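Local coordinates for putative exported protein (Bacteroides fragilis, PDB 4RAA) that is of unknown function but folds as a six-bladed beta-propeller and is probably exported across the cytoplasmic membrane, at residues A[262-267]-A[357-362]; A[46-51]-A[311-316]; A[247-252]-A[272-277]; A[12-17]-A[221-226]; A[109-114]-A[125-130]. All coordinates share one frame; numbering follows the deposited sequence.

In the fold
The five contacts sample different levels of a six-bladed beta-propeller. Contacts 1 and 2 touch and share the sheet of strands 25-31, 354-360, 316-321 and 312-313. Contact 1 joins that blade to the preceding one through stacked arginines and an aspartate, while contact 2 joins its innermost strand to strand 45-49 through a glycine and a glutamate. Contacts 3 and 4, which touch through Asp252 and Thr225, are further out. Contact 3 is a polar surface contact, whereas contact 4 pairs two buried phenylalanines next to an exposed, charged turn. Contact 5, on the opposite side of the chain's centre from contacts 1 and 4, is antiparallel hairpin pairing beside a beta bulge, ending in arginines at a subunit interface.

Contact 1. Residues A[262-267]-A[357-362]; sequences TERDLF and FVRIKK
The guanidinium of Arg264 stacks face to face on that of Arg359, with centres 3.5 Å apart and planes only 12° from parallel. The Arg359 chain, extended from CG to NE, carries its group out to this stack. Glu26 OE2, in salt bridges with Arg264 NH1 and Arg359 NE, probably offsets the repulsion of the two like charges. Lys362 lays its CE over the opposite face of the Arg264 group, 3.6 Å from NE, with the ammonium NZ further off. At its edge, Arg264 NH1 gives a nearly straight hydrogen bond (175°) to Ile360 O at 3.2 Å, the acceptor lying in the guanidinium plane. The main chain of Ile360 is thus gripped twice, since its N donates to Asp265 OD2 at 3.0 Å. These bonds tie two neighbouring blades of the beta-propeller: Asp265 begins strand 265-272, and Ile360 ends strand 354-360 of the blade that also holds strand 25-31, from early in the chain. An aspartate suits the join because its second oxygen, OD1, is held as well, by Thr262 OG1 at 2.6 Å, from above the carboxylate plane, and by His317 NE2. Further in, the contact turns apolar. The Phe267 ring presents its edge to Ile360 CG1, with CE1 4.3 Å away, and its CE2 comes within 4.2 Å of Val358 CG1. His317 stacks on the same Phe267 ring.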
# COMPACT_ATOMS: atom_id res chain seq x y z
N THR A 262 14.49 14.98 25.73
CA THR A 262 15.22 13.75 26.12
C THR A 262 14.71 13.38 27.53
O THR A 262 13.76 13.99 28.01
CB THR A 262 16.76 13.94 26.11
OG1 THR A 262 17.17 14.81 27.16
CG2 THR A 262 17.25 14.48 24.77
N GLU A 263 15.33 12.37 28.16
CA GLU A 263 14.97 11.97 29.53
C GLU A 263 15.39 12.99 30.58
O GLU A 263 14.70 13.14 31.58
CB GLU A 263 15.60 10.61 29.91
CG GLU A 263 15.15 9.41 29.08
CD GLU A 263 13.66 9.07 29.21
OE1 GLU A 263 13.01 9.47 30.20
OE2 GLU A 263 13.14 8.36 28.32
N ARG A 264 16.50 13.69 30.34
CA ARG A 264 17.08 14.64 31.30
C ARG A 264 16.81 16.13 31.05
O ARG A 264 16.77 16.90 32.01
CB ARG A 264 18.61 14.41 31.39
CG ARG A 264 19.42 14.68 30.12
CD ARG A 264 20.91 14.58 30.37
NE ARG A 264 21.37 13.21 30.60
CZ ARG A 264 22.63 12.87 30.91
NH1 ARG A 264 23.60 13.78 31.04
NH2 ARG A 264 22.93 11.58 31.09
N ASP A 265 16.66 16.52 29.78
CA ASP A 265 16.47 17.93 29.40
C ASP A 265 15.46 18.16 28.27
O ASP A 265 14.89 17.22 27.71
CB ASP A 265 17.83 18.55 29.06
CG ASP A 265 18.48 17.96 27.80
OD1 ASP A 265 17.79 17.36 26.96
OD2 ASP A 265 19.72 18.14 27.65
N LEU A 266 15.26 19.44 27.95
CA LEU A 266 14.33 19.86 26.91
C LEU A 266 14.80 21.21 26.35
O LEU A 266 14.87 22.20 27.08
CB LEU A 266 12.93 19.94 27.53
CG LEU A 266 11.67 20.29 26.72
CD1 LEU A 266 10.43 19.84 27.50
CD2 LEU A 266 11.58 21.77 26.38
N PHE A 267 15.15 21.22 25.06
CA PHE A 267 15.66 22.42 24.35
C PHE A 267 14.54 22.99 23.49
O PHE A 267 13.82 22.22 22.83
CB PHE A 267 16.83 22.06 23.43
CG PHE A 267 18.16 21.86 24.12
CD1 PHE A 267 18.28 21.44 25.45
CD2 PHE A 267 19.32 21.98 23.36
CE1 PHE A 267 19.53 21.25 26.02
CE2 PHE A 267 20.58 21.77 23.93
CZ PHE A 267 20.68 21.40 25.26
N PHE A 357 27.27 17.20 19.52
CA PHE A 357 26.41 16.47 20.45
C PHE A 357 26.49 17.27 21.75
O PHE A 357 27.59 17.44 22.29
CB PHE A 357 26.88 15.04 20.63
CG PHE A 357 26.66 14.19 19.42
CD1 PHE A 357 27.59 14.16 18.39
CD2 PHE A 357 25.50 13.41 19.29
CE1 PHE A 357 27.38 13.37 17.26
CE2 PHE A 357 25.30 12.63 18.16
CZ PHE A 357 26.24 12.61 17.15
N VAL A 358 25.34 17.76 22.22
CA VAL A 358 25.26 18.59 23.44
C VAL A 358 24.02 18.27 24.28
O VAL A 358 22.96 17.99 23.74
CB VAL A 358 25.28 20.10 23.06
CG1 VAL A 358 24.15 20.48 22.11
CG2 VAL A 358 25.27 21.00 24.29
N ARG A 359 24.18 18.32 25.60
CA ARG A 359 23.07 18.09 26.55
C ARG A 359 23.39 18.71 27.90
O ARG A 359 24.52 19.15 28.13
CB ARG A 359 22.78 16.59 26.72
CG ARG A 359 23.93 15.77 27.29
CD ARG A 359 23.63 14.28 27.37
NE ARG A 359 24.74 13.54 27.97
CZ ARG A 359 24.77 12.23 28.22
NH1 ARG A 359 23.73 11.44 27.93
NH2 ARG A 359 25.86 11.69 28.78
N ILE A 360 22.40 18.72 28.79
CA ILE A 360 22.59 19.22 30.15
C ILE A 360 23.39 18.14 30.87
O ILE A 360 23.01 16.96 30.81
CB ILE A 360 21.24 19.49 30.87
CG1 ILE A 360 20.48 20.64 30.18
CG2 ILE A 360 21.43 19.82 32.35
CD1 ILE A 360 21.06 22.04 30.38
N LYS A 361 24.49 18.53 31.51
CA LYS A 361 25.30 17.60 32.29
C LYS A 361 24.62 17.35 33.65
O LYS A 361 23.99 18.27 34.19
CB LYS A 361 26.74 18.11 32.49
CG LYS A 361 26.92 19.34 33.38
CD LYS A 361 28.37 19.83 33.45
CE LYS A 361 29.31 18.80 34.07
NZ LYS A 361 30.69 19.31 34.25
N LYS A 362 24.73 16.12 34.16
CA LYS A 362 24.23 15.77 35.51
C LYS A 362 25.40 15.85 36.49
O LYS A 362 26.49 16.33 36.17
CB LYS A 362 23.59 14.37 35.55
CG LYS A 362 22.33 14.26 34.71
CD LYS A 362 21.53 13.01 35.06
CE LYS A 362 20.37 12.83 34.08
NZ LYS A 362 19.50 11.70 34.49
OXT LYS A 362 25.27 15.44 37.64

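Contact 2. Residues A[46-51]-A[311-316]; sequences IRELNN and GSVDDY
Ile46 and Gly311 meet where the innermost strands of two adjacent propeller blades, 45-49 and 312-313, run side by side. Their backbones pack closely. Gly311 CA points its hydrogen at Ile46 O, a CA-H...O contact of 3.5 Å with an angle of 166° at the hydrogen. Glycine suits the place twice over: a beta carbon would run into Ile46 O, and at this positive phi it would also be pressed against the preceding carbonyl. Arg47 NH1 lies 3.7 Å from the same Gly311 CA. Buried beside this, Ile46 CD1 approaches Val313 CG2 at 4.2 Å, a single methyl-to-methyl contact of two branched side chains, and Leu53 and Phe357 also touch Val313. Toward solvent the contact thins to one polar arm. Glu48 stretches its chain past Val313, CG lying 3.9 Å from Val313 CG1, and meets the type I' turn Val313-Tyr316, where Asp314 directs its own carboxylate away. Glu48 OE1 forms a salt bridge with Lys68, which would ease the burden of placing a glutamate close to two aspartates. Glu48 OE2 accepts from Asp314 N at 2.7 Å, the donor standing 54° out of the carboxylate plane.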
# COMPACT_ATOMS: atom_id res chain seq x y z
N ILE A 46 17.62 13.04 12.39
CA ILE A 46 18.53 11.97 12.82
C ILE A 46 17.89 11.04 13.87
O ILE A 46 17.22 11.51 14.77
CB ILE A 46 19.88 12.55 13.31
CG1 ILE A 46 20.94 11.45 13.49
CG2 ILE A 46 19.72 13.36 14.60
CD1 ILE A 46 22.33 12.00 13.73
N ARG A 47 18.10 9.72 13.71
CA ARG A 47 17.56 8.68 14.59
C ARG A 47 18.58 7.57 14.82
O ARG A 47 19.32 7.23 13.90
CB ARG A 47 16.30 8.03 13.98
CG ARG A 47 15.12 8.95 13.69
CD ARG A 47 14.54 9.56 14.96
NE ARG A 47 13.32 10.34 14.70
CZ ARG A 47 12.77 11.25 15.53
NH1 ARG A 47 13.34 11.58 16.70
NH2 ARG A 47 11.63 11.86 15.17
N GLU A 48 18.60 7.00 16.04
CA GLU A 48 19.46 5.86 16.37
C GLU A 48 18.79 4.58 15.88
O GLU A 48 17.57 4.50 15.84
CB GLU A 48 19.67 5.70 17.89
CG GLU A 48 20.36 6.84 18.63
CD GLU A 48 20.72 6.46 20.07
OE1 GLU A 48 21.55 5.54 20.27
OE2 GLU A 48 20.21 7.10 21.02
N LEU A 49 19.60 3.58 15.54
CA LEU A 49 19.11 2.25 15.12
C LEU A 49 20.27 1.27 15.23
O LEU A 49 21.16 1.27 14.37
CB LEU A 49 18.54 2.27 13.70
CG LEU A 49 18.07 0.94 13.11
CD1 LEU A 49 16.96 0.33 13.95
CD2 LEU A 49 17.63 1.12 11.66
N ASN A 50 20.23 0.43 16.27
CA ASN A 50 21.32 -0.51 16.60
C ASN A 50 22.52 0.41 16.95
O ASN A 50 22.32 1.35 17.74
CB ASN A 50 21.57 -1.53 15.47
CG ASN A 50 20.28 -2.15 14.93
OD1 ASN A 50 20.16 -2.38 13.72
ND2 ASN A 50 19.30 -2.40 15.80
N ASN A 51 23.71 0.21 16.38
CA ASN A 51 24.84 1.14 16.59
C ASN A 51 25.10 1.92 15.30
O ASN A 51 26.24 2.00 14.81
CB ASN A 51 26.09 0.43 17.15
CG ASN A 51 26.05 0.28 18.67
OD1 ASN A 51 24.99 0.37 19.30
ND2 ASN A 51 27.22 0.05 19.26
N GLY A 311 15.62 15.26 16.32
CA GLY A 311 16.11 14.00 16.90
C GLY A 311 17.30 14.18 17.86
O GLY A 311 17.94 15.24 17.90
N SER A 312 17.57 13.13 18.63
CA SER A 312 18.68 13.07 19.59
C SER A 312 19.36 11.69 19.57
O SER A 312 18.83 10.75 18.97
CB SER A 312 18.19 13.44 20.99
OG SER A 312 17.02 12.73 21.34
N VAL A 313 20.53 11.60 20.19
CA VAL A 313 21.36 10.38 20.21
C VAL A 313 21.92 10.17 21.63
O VAL A 313 22.76 10.95 22.06
CB VAL A 313 22.53 10.50 19.20
CG1 VAL A 313 23.42 9.25 19.19
CG2 VAL A 313 22.01 10.80 17.79
N ASP A 314 21.44 9.15 22.34
CA ASP A 314 21.87 8.87 23.74
C ASP A 314 21.64 10.15 24.59
O ASP A 314 22.54 10.64 25.28
CB ASP A 314 23.34 8.35 23.74
CG ASP A 314 23.85 7.95 25.13
OD1 ASP A 314 23.05 7.52 25.99
OD2 ASP A 314 25.07 8.09 25.35
N ASP A 315 20.43 10.72 24.44
CA ASP A 315 20.02 11.97 25.07
C ASP A 315 20.86 13.24 24.71
O ASP A 315 20.78 14.25 25.41
CB ASP A 315 19.88 11.79 26.60
CG ASP A 315 18.80 10.75 26.99
OD1 ASP A 315 17.92 10.39 26.18
OD2 ASP A 315 18.81 10.32 28.17
N TYR A 316 21.65 13.19 23.62
CA TYR A 316 22.43 14.35 23.13
C TYR A 316 21.68 15.02 21.97
O TYR A 316 21.22 14.33 21.06
CB TYR A 316 23.84 13.98 22.62
CG TYR A 316 24.91 13.71 23.68
CD1 TYR A 316 25.70 14.76 24.19
CD2 TYR A 316 25.16 12.41 24.14
CE1 TYR A 316 26.69 14.51 25.14
CE2 TYR A 316 26.15 12.16 25.09
CZ TYR A 316 26.91 13.21 25.59
OH TYR A 316 27.88 12.95 26.53

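Contact 3. Residues A[247-252]-A[272-277]; sequences DLIQSD and KNKEKY
Asn273 and Asp252 make the firmer of the two hydrogen bonds here. Asn273 ND2 donates to Asp252 OD1 at 2.8 Å, and Asp252 OD1 accepts through its anti lone pair, the one that faces away from the other carboxylate oxygen. The acceptor is nearly in the amide plane of Asn273, whereas the carboxylate itself is turned 70° from that plane. A second bond is weak: Lys274 NZ reaches Gln250 OE1 at 3.3 Å.

Apolar contact comes from the stem of the same lysine. Its chain is extended beyond CG and crosses Ile249 at about a right angle, with Lys274 CG 3.7 Å from Ile249 CG2; a lysine can thus pack against a beta-branched residue and still carry its charge to the surface. Separately, Lys272 CG makes a van der Waals contact with a main-chain carbonyl, 3.6 Å from Asp252 O, which also accepts from Thr225 OG1.

Bonds within 247-252 close the helix. Ser251 OG folds back onto Leu248 O at 2.6 Å, and Ser251 N reaches the same oxygen, both from one face of the carbonyl plane.

On the other side, Asn273 and Lys274 both have positive phi, a backbone shape that asparagine tolerates well. They are the central residues of the type I' turn from Lys272 to Glu275, the usual tight two-residue link of a beta hairpin, here between strands 265-272 and 275-282 of a propeller blade and packed against helix 245-250.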
# COMPACT_ATOMS: atom_id res chain seq x y z
N ASP A 247 4.62 39.42 7.81
CA ASP A 247 4.07 40.27 8.88
C ASP A 247 4.34 39.71 10.28
O ASP A 247 4.58 40.48 11.21
CB ASP A 247 2.55 40.49 8.70
CG ASP A 247 2.21 41.49 7.60
OD1 ASP A 247 3.07 42.29 7.18
OD2 ASP A 247 1.04 41.49 7.18
N LEU A 248 4.33 38.39 10.40
CA LEU A 248 4.62 37.72 11.66
C LEU A 248 6.03 38.02 12.17
O LEU A 248 6.23 38.27 13.36
CB LEU A 248 4.40 36.21 11.50
CG LEU A 248 4.66 35.28 12.69
CD1 LEU A 248 3.95 35.75 13.94
CD2 LEU A 248 4.24 33.85 12.35
N ILE A 249 7.00 38.00 11.26
CA ILE A 249 8.41 38.29 11.58
C ILE A 249 8.63 39.76 11.99
O ILE A 249 9.51 40.04 12.81
CB ILE A 249 9.33 37.78 10.42
CG1 ILE A 249 9.42 36.25 10.53
CG2 ILE A 249 10.74 38.39 10.45
CD1 ILE A 249 10.06 35.54 9.36
N GLN A 250 7.82 40.68 11.46
CA GLN A 250 7.87 42.10 11.84
C GLN A 250 7.36 42.37 13.26
O GLN A 250 7.70 43.41 13.82
CB GLN A 250 7.05 42.98 10.87
CG GLN A 250 7.43 42.88 9.40
CD GLN A 250 8.90 43.09 9.12
OE1 GLN A 250 9.52 42.32 8.39
NE2 GLN A 250 9.47 44.12 9.74
N SER A 251 6.55 41.46 13.82
CA SER A 251 5.97 41.64 15.16
C SER A 251 6.86 41.14 16.29
O SER A 251 7.84 40.41 16.07
CB SER A 251 4.61 40.93 15.26
OG SER A 251 4.76 39.52 15.15
N ASP A 252 6.48 41.54 17.51
CA ASP A 252 7.14 41.11 18.74
C ASP A 252 6.81 39.66 19.11
O ASP A 252 7.50 39.10 19.97
CB ASP A 252 6.76 42.03 19.91
CG ASP A 252 7.28 43.47 19.76
OD1 ASP A 252 8.47 43.66 19.39
OD2 ASP A 252 6.52 44.41 20.04
N LYS A 272 12.21 35.49 17.38
CA LYS A 272 11.55 36.66 17.95
C LYS A 272 12.30 37.91 17.50
O LYS A 272 13.53 37.93 17.59
CB LYS A 272 11.58 36.59 19.49
CG LYS A 272 10.80 37.69 20.22
CD LYS A 272 11.14 37.78 21.71
CE LYS A 272 12.52 38.36 22.00
NZ LYS A 272 12.70 38.63 23.46
N ASN A 273 11.57 38.93 17.05
CA ASN A 273 12.17 40.17 16.55
C ASN A 273 13.30 39.88 15.52
O ASN A 273 14.36 40.50 15.57
CB ASN A 273 12.70 41.03 17.72
CG ASN A 273 11.63 41.43 18.73
OD1 ASN A 273 11.72 41.08 19.91
ND2 ASN A 273 10.63 42.19 18.28
N LYS A 274 13.06 38.91 14.63
CA LYS A 274 14.02 38.48 13.60
C LYS A 274 15.35 37.83 14.11
O LYS A 274 16.29 37.71 13.32
CB LYS A 274 14.36 39.64 12.65
CG LYS A 274 13.19 40.54 12.25
CD LYS A 274 13.56 41.48 11.12
CE LYS A 274 12.33 42.17 10.56
NZ LYS A 274 12.63 42.96 9.34
N GLU A 275 15.42 37.41 15.39
CA GLU A 275 16.65 36.81 15.98
C GLU A 275 16.38 35.43 16.58
O GLU A 275 15.32 35.21 17.15
CB GLU A 275 17.25 37.73 17.07
CG GLU A 275 17.76 39.09 16.58
CD GLU A 275 18.98 39.05 15.65
OE1 GLU A 275 19.63 37.99 15.49
OE2 GLU A 275 19.31 40.11 15.07
N LYS A 276 17.37 34.53 16.47
CA LYS A 276 17.25 33.14 16.98
C LYS A 276 17.65 33.03 18.45
O LYS A 276 18.72 33.51 18.84
CB LYS A 276 18.14 32.19 16.17
CG LYS A 276 17.86 32.13 14.68
CD LYS A 276 18.95 31.35 13.96
CE LYS A 276 18.72 31.36 12.46
NZ LYS A 276 19.77 30.60 11.73
N TYR A 277 16.82 32.36 19.24
CA TYR A 277 17.05 32.12 20.68
C TYR A 277 16.96 30.64 21.00
O TYR A 277 16.41 29.86 20.22
CB TYR A 277 16.00 32.85 21.52
CG TYR A 277 16.03 34.35 21.38
CD1 TYR A 277 15.32 34.98 20.36
CD2 TYR A 277 16.77 35.15 22.26
CE1 TYR A 277 15.35 36.36 20.21
CE2 TYR A 277 16.81 36.54 22.12
CZ TYR A 277 16.10 37.14 21.09
OH TYR A 277 16.11 38.49 20.93

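Contact 4. Residues A[12-17]-A[221-226]; sequences SFKEHT and SFEGTD
Phe13 and Ser221 begin the backbone pairing, Phe13 N donating to Ser221 O at 2.9 Å; Glu223 N then returns a bond to Phe13 O, also at 2.9 Å. This parallel ladder adds the N-terminal strand 10-13 to the edge of the antiparallel propeller blade that ends in strand 213-222. The aromatic contact lies on the buried face. Phe13 and Phe222 point the same way, side by side, their rings near parallel (13°) but displaced, with little overlap, centroids 4.9 Å apart. Val268 of the next blade touches both, so large apolar rings suit this seam. Ser12 and Ser221 occupy the other face, with a weak bond from Ser12 OG to Ser221 OG, 3.4 Å. The charged group is Glu223, whose extended chain carries its carboxylate across to Glu15. Glu15 N binds the anti lone pair of Glu223 OE1 at 2.9 Å, and Lys14 NZ forms a long salt bridge, 3.9 Å, with Glu223 OE2. Gly224, with positive phi, takes the third position of the type II turn Phe222-Thr225.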
# COMPACT_ATOMS: atom_id res chain seq x y z
N SER A 12 8.64 28.49 32.56
CA SER A 12 8.82 29.93 32.32
C SER A 12 10.24 30.21 31.93
O SER A 12 11.15 29.82 32.65
CB SER A 12 8.49 30.73 33.58
OG SER A 12 7.17 30.47 34.01
N PHE A 13 10.43 30.89 30.80
CA PHE A 13 11.74 31.31 30.31
C PHE A 13 11.86 32.82 30.47
O PHE A 13 11.05 33.57 29.93
CB PHE A 13 11.90 30.96 28.84
CG PHE A 13 11.98 29.49 28.57
CD1 PHE A 13 13.16 28.80 28.81
CD2 PHE A 13 10.89 28.79 28.07
CE1 PHE A 13 13.26 27.43 28.57
CE2 PHE A 13 10.98 27.43 27.82
CZ PHE A 13 12.17 26.74 28.07
N LYS A 14 12.86 33.28 31.23
CA LYS A 14 13.11 34.72 31.40
C LYS A 14 13.97 35.10 30.19
O LYS A 14 14.60 34.21 29.60
CB LYS A 14 13.76 35.03 32.75
CG LYS A 14 13.02 34.37 33.92
CD LYS A 14 13.41 34.89 35.30
CE LYS A 14 12.49 36.01 35.80
NZ LYS A 14 12.50 37.22 34.96
N GLU A 15 13.98 36.38 29.79
CA GLU A 15 14.72 36.82 28.58
C GLU A 15 16.19 36.49 28.65
O GLU A 15 16.67 35.69 27.87
CB GLU A 15 14.57 38.33 28.29
CG GLU A 15 13.20 38.76 27.78
CD GLU A 15 13.16 40.22 27.33
OE1 GLU A 15 14.12 40.69 26.69
OE2 GLU A 15 12.13 40.88 27.59
N HIS A 16 16.87 37.08 29.62
CA HIS A 16 18.31 36.92 29.80
C HIS A 16 18.62 35.94 30.92
O HIS A 16 17.77 35.60 31.73
CB HIS A 16 18.98 38.28 30.10
CG HIS A 16 18.64 39.35 29.11
ND1 HIS A 16 19.08 39.33 27.80
CD2 HIS A 16 17.92 40.50 29.24
CE1 HIS A 16 18.64 40.41 27.17
NE2 HIS A 16 17.94 41.13 28.02
N THR A 17 19.86 35.46 30.91
CA THR A 17 20.44 34.66 31.98
C THR A 17 21.90 35.07 32.03
O THR A 17 22.50 35.29 30.98
CB THR A 17 20.35 33.13 31.78
OG1 THR A 17 20.91 32.48 32.93
CG2 THR A 17 21.08 32.65 30.52
N SER A 221 5.99 29.63 28.52
CA SER A 221 5.76 31.06 28.54
C SER A 221 7.17 31.67 28.46
O SER A 221 8.11 31.13 29.05
CB SER A 221 5.03 31.52 29.81
OG SER A 221 5.81 31.28 30.96
N PHE A 222 7.29 32.75 27.70
CA PHE A 222 8.56 33.45 27.51
C PHE A 222 8.33 34.89 27.93
O PHE A 222 7.28 35.45 27.64
CB PHE A 222 8.98 33.36 26.04
CG PHE A 222 9.20 31.95 25.56
CD1 PHE A 222 8.11 31.17 25.12
CD2 PHE A 222 10.48 31.38 25.55
CE1 PHE A 222 8.30 29.85 24.68
CE2 PHE A 222 10.67 30.08 25.10
CZ PHE A 222 9.58 29.30 24.68
N GLU A 223 9.30 35.48 28.62
CA GLU A 223 9.19 36.86 29.09
C GLU A 223 9.18 37.81 27.88
O GLU A 223 9.96 37.62 26.93
CB GLU A 223 10.34 37.22 30.06
CG GLU A 223 10.28 38.63 30.67
CD GLU A 223 11.51 39.03 31.48
OE1 GLU A 223 12.63 38.54 31.21
OE2 GLU A 223 11.37 39.88 32.38
N GLY A 224 8.26 38.77 27.90
CA GLY A 224 8.14 39.80 26.86
C GLY A 224 7.70 39.36 25.47
O GLY A 224 7.89 40.10 24.51
N THR A 225 7.13 38.17 25.35
CA THR A 225 6.65 37.65 24.07
C THR A 225 5.69 36.50 24.27
O THR A 225 5.56 35.97 25.36
CB THR A 225 7.80 37.19 23.14
OG1 THR A 225 7.26 36.88 21.85
CG2 THR A 225 8.54 35.97 23.69
N ASP A 226 5.03 36.12 23.19
CA ASP A 226 4.06 35.04 23.20
C ASP A 226 3.81 34.59 21.76
O ASP A 226 4.37 35.16 20.82
CB ASP A 226 2.75 35.58 23.85
CG ASP A 226 1.83 34.48 24.37
OD1 ASP A 226 2.18 33.29 24.36
OD2 ASP A 226 0.72 34.82 24.82

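Contact 5. Residues A[109-114]-A[125-130]; sequences DKVLYY and RRLPFS. With PO4 (phosphate ion), chain B.
Val111 and Arg125 form an antiparallel hydrogen-bonded pair, with Val111 N to Arg125 O at 2.7 Å and Arg125 N to Val111 O at 3.0 Å. Beyond it Leu127 N reaches Asp109 O at 3.1 Å from well above the carbonyl plane. On the other flank, Asp109 and Lys110 sit together opposite Asp105 as a G1 beta bulge. Leucine suits position 127: Leu127 CD2 meets Val111 CG2 at 3.5 Å, the two side chains crossing at about a right angle, and Trp144 of the following blade lies against both. Strand 121-126 of this hairpin is outermost in its propeller blade and faces the second subunit. A phosphate, probably from the crystallisation liquor, sits there. The bend of Arg125 at chi3 (61°) sets NE to donate to phosphate O3 at 3.2 Å, and NH2 donates to phosphate O4 at 2.7 Å. Arg126 NH2 adds a weak bond to O2. Arg125 NE and Arg126 N of the second subunit bind the same ion, and Arg126 NH1 pairs with Asp167 of that subunit.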
# COMPACT_ATOMS: atom_id res chain seq x y z
N ASP A 109 3.84 11.65 -3.37
CA ASP A 109 2.67 11.21 -2.57
C ASP A 109 2.67 9.72 -2.27
O ASP A 109 1.69 9.01 -2.52
CB ASP A 109 1.36 11.66 -3.24
CG ASP A 109 1.16 13.15 -3.17
OD1 ASP A 109 0.91 13.65 -2.04
OD2 ASP A 109 1.23 13.82 -4.23
N LYS A 110 3.81 9.26 -1.74
CA LYS A 110 3.98 7.85 -1.36
C LYS A 110 4.86 7.65 -0.12
O LYS A 110 5.59 8.54 0.30
CB LYS A 110 4.52 7.04 -2.54
CG LYS A 110 5.80 7.57 -3.17
CD LYS A 110 6.40 6.52 -4.11
CE LYS A 110 7.67 7.03 -4.78
NZ LYS A 110 8.40 6.00 -5.57
N VAL A 111 4.72 6.46 0.45
CA VAL A 111 5.46 5.99 1.62
C VAL A 111 6.29 4.83 1.11
O VAL A 111 5.74 3.92 0.48
CB VAL A 111 4.49 5.42 2.70
CG1 VAL A 111 5.26 5.04 3.96
CG2 VAL A 111 3.41 6.43 3.04
N LEU A 112 7.59 4.82 1.39
CA LEU A 112 8.48 3.72 0.95
C LEU A 112 8.99 2.98 2.17
O LEU A 112 9.51 3.61 3.10
CB LEU A 112 9.63 4.23 0.09
CG LEU A 112 9.17 5.07 -1.12
CD1 LEU A 112 9.20 6.56 -0.82
CD2 LEU A 112 10.03 4.78 -2.34
N TYR A 113 8.82 1.65 2.16
CA TYR A 113 9.23 0.77 3.24
C TYR A 113 10.50 0.04 2.83
O TYR A 113 10.55 -0.58 1.78
CB TYR A 113 8.12 -0.23 3.57
CG TYR A 113 6.86 0.43 4.09
CD1 TYR A 113 5.96 1.06 3.22
CD2 TYR A 113 6.57 0.45 5.46
CE1 TYR A 113 4.81 1.68 3.70
CE2 TYR A 113 5.43 1.07 5.96
CZ TYR A 113 4.55 1.69 5.07
OH TYR A 113 3.42 2.30 5.55
N TYR A 114 11.54 0.16 3.66
CA TYR A 114 12.82 -0.51 3.50
C TYR A 114 13.04 -1.41 4.72
O TYR A 114 12.42 -1.22 5.77
CB TYR A 114 13.95 0.51 3.39
CG TYR A 114 13.81 1.46 2.22
CD1 TYR A 114 14.34 1.15 0.97
CD2 TYR A 114 13.17 2.69 2.37
CE1 TYR A 114 14.23 2.03 -0.11
CE2 TYR A 114 13.06 3.59 1.30
CZ TYR A 114 13.59 3.25 0.07
OH TYR A 114 13.46 4.13 -0.97
N ARG A 125 3.57 2.32 -0.78
CA ARG A 125 2.13 2.62 -0.78
C ARG A 125 1.93 4.11 -0.97
O ARG A 125 2.86 4.88 -0.76
CB ARG A 125 1.52 2.25 0.56
CG ARG A 125 1.64 0.79 0.92
CD ARG A 125 0.95 0.54 2.26
NE ARG A 125 -0.47 0.86 2.21
CZ ARG A 125 -1.26 1.03 3.27
NH1 ARG A 125 -0.80 0.92 4.52
NH2 ARG A 125 -2.55 1.33 3.08
N ARG A 126 0.71 4.51 -1.32
CA ARG A 126 0.39 5.93 -1.47
C ARG A 126 0.04 6.51 -0.12
O ARG A 126 -0.52 5.82 0.74
CB ARG A 126 -0.78 6.15 -2.41
CG ARG A 126 -0.49 5.74 -3.82
CD ARG A 126 -1.71 5.88 -4.70
NE ARG A 126 -2.82 5.03 -4.27
CZ ARG A 126 -4.00 4.96 -4.89
NH1 ARG A 126 -4.26 5.69 -5.98
NH2 ARG A 126 -4.95 4.15 -4.40
N LEU A 127 0.38 7.79 0.06
CA LEU A 127 0.01 8.52 1.26
C LEU A 127 -1.50 8.57 1.27
O LEU A 127 -2.10 8.81 0.23
CB LEU A 127 0.52 9.96 1.25
CG LEU A 127 2.00 10.30 1.31
CD1 LEU A 127 2.14 11.81 1.20
CD2 LEU A 127 2.67 9.80 2.59
N PRO A 128 -2.11 8.34 2.44
CA PRO A 128 -3.57 8.38 2.52
C PRO A 128 -4.21 9.78 2.35
O PRO A 128 -5.40 9.88 2.02
CB PRO A 128 -3.84 7.81 3.92
CG PRO A 128 -2.63 8.19 4.71
CD PRO A 128 -1.49 8.12 3.76
N PHE A 129 -3.42 10.83 2.60
CA PHE A 129 -3.86 12.23 2.55
C PHE A 129 -2.64 13.16 2.57
O PHE A 129 -1.51 12.67 2.63
CB PHE A 129 -4.80 12.51 3.75
CG PHE A 129 -4.38 11.84 5.04
CD1 PHE A 129 -3.27 12.28 5.76
CD2 PHE A 129 -5.11 10.75 5.54
CE1 PHE A 129 -2.88 11.66 6.94
CE2 PHE A 129 -4.74 10.13 6.73
CZ PHE A 129 -3.61 10.58 7.43
N SER A 130 -2.85 14.47 2.52
CA SER A 130 -1.73 15.43 2.57
C SER A 130 -1.10 15.43 3.97
O SER A 130 -1.74 15.80 4.95
CB SER A 130 -2.18 16.84 2.20
OG SER A 130 -1.09 17.75 2.23
P PO4 B . -2.79 2.37 -0.55
O1 PO4 B . -2.51 3.81 -0.20
O2 PO4 B . -3.61 2.29 -1.82
O3 PO4 B . -1.49 1.62 -0.76
O4 PO4 B . -3.52 1.74 0.61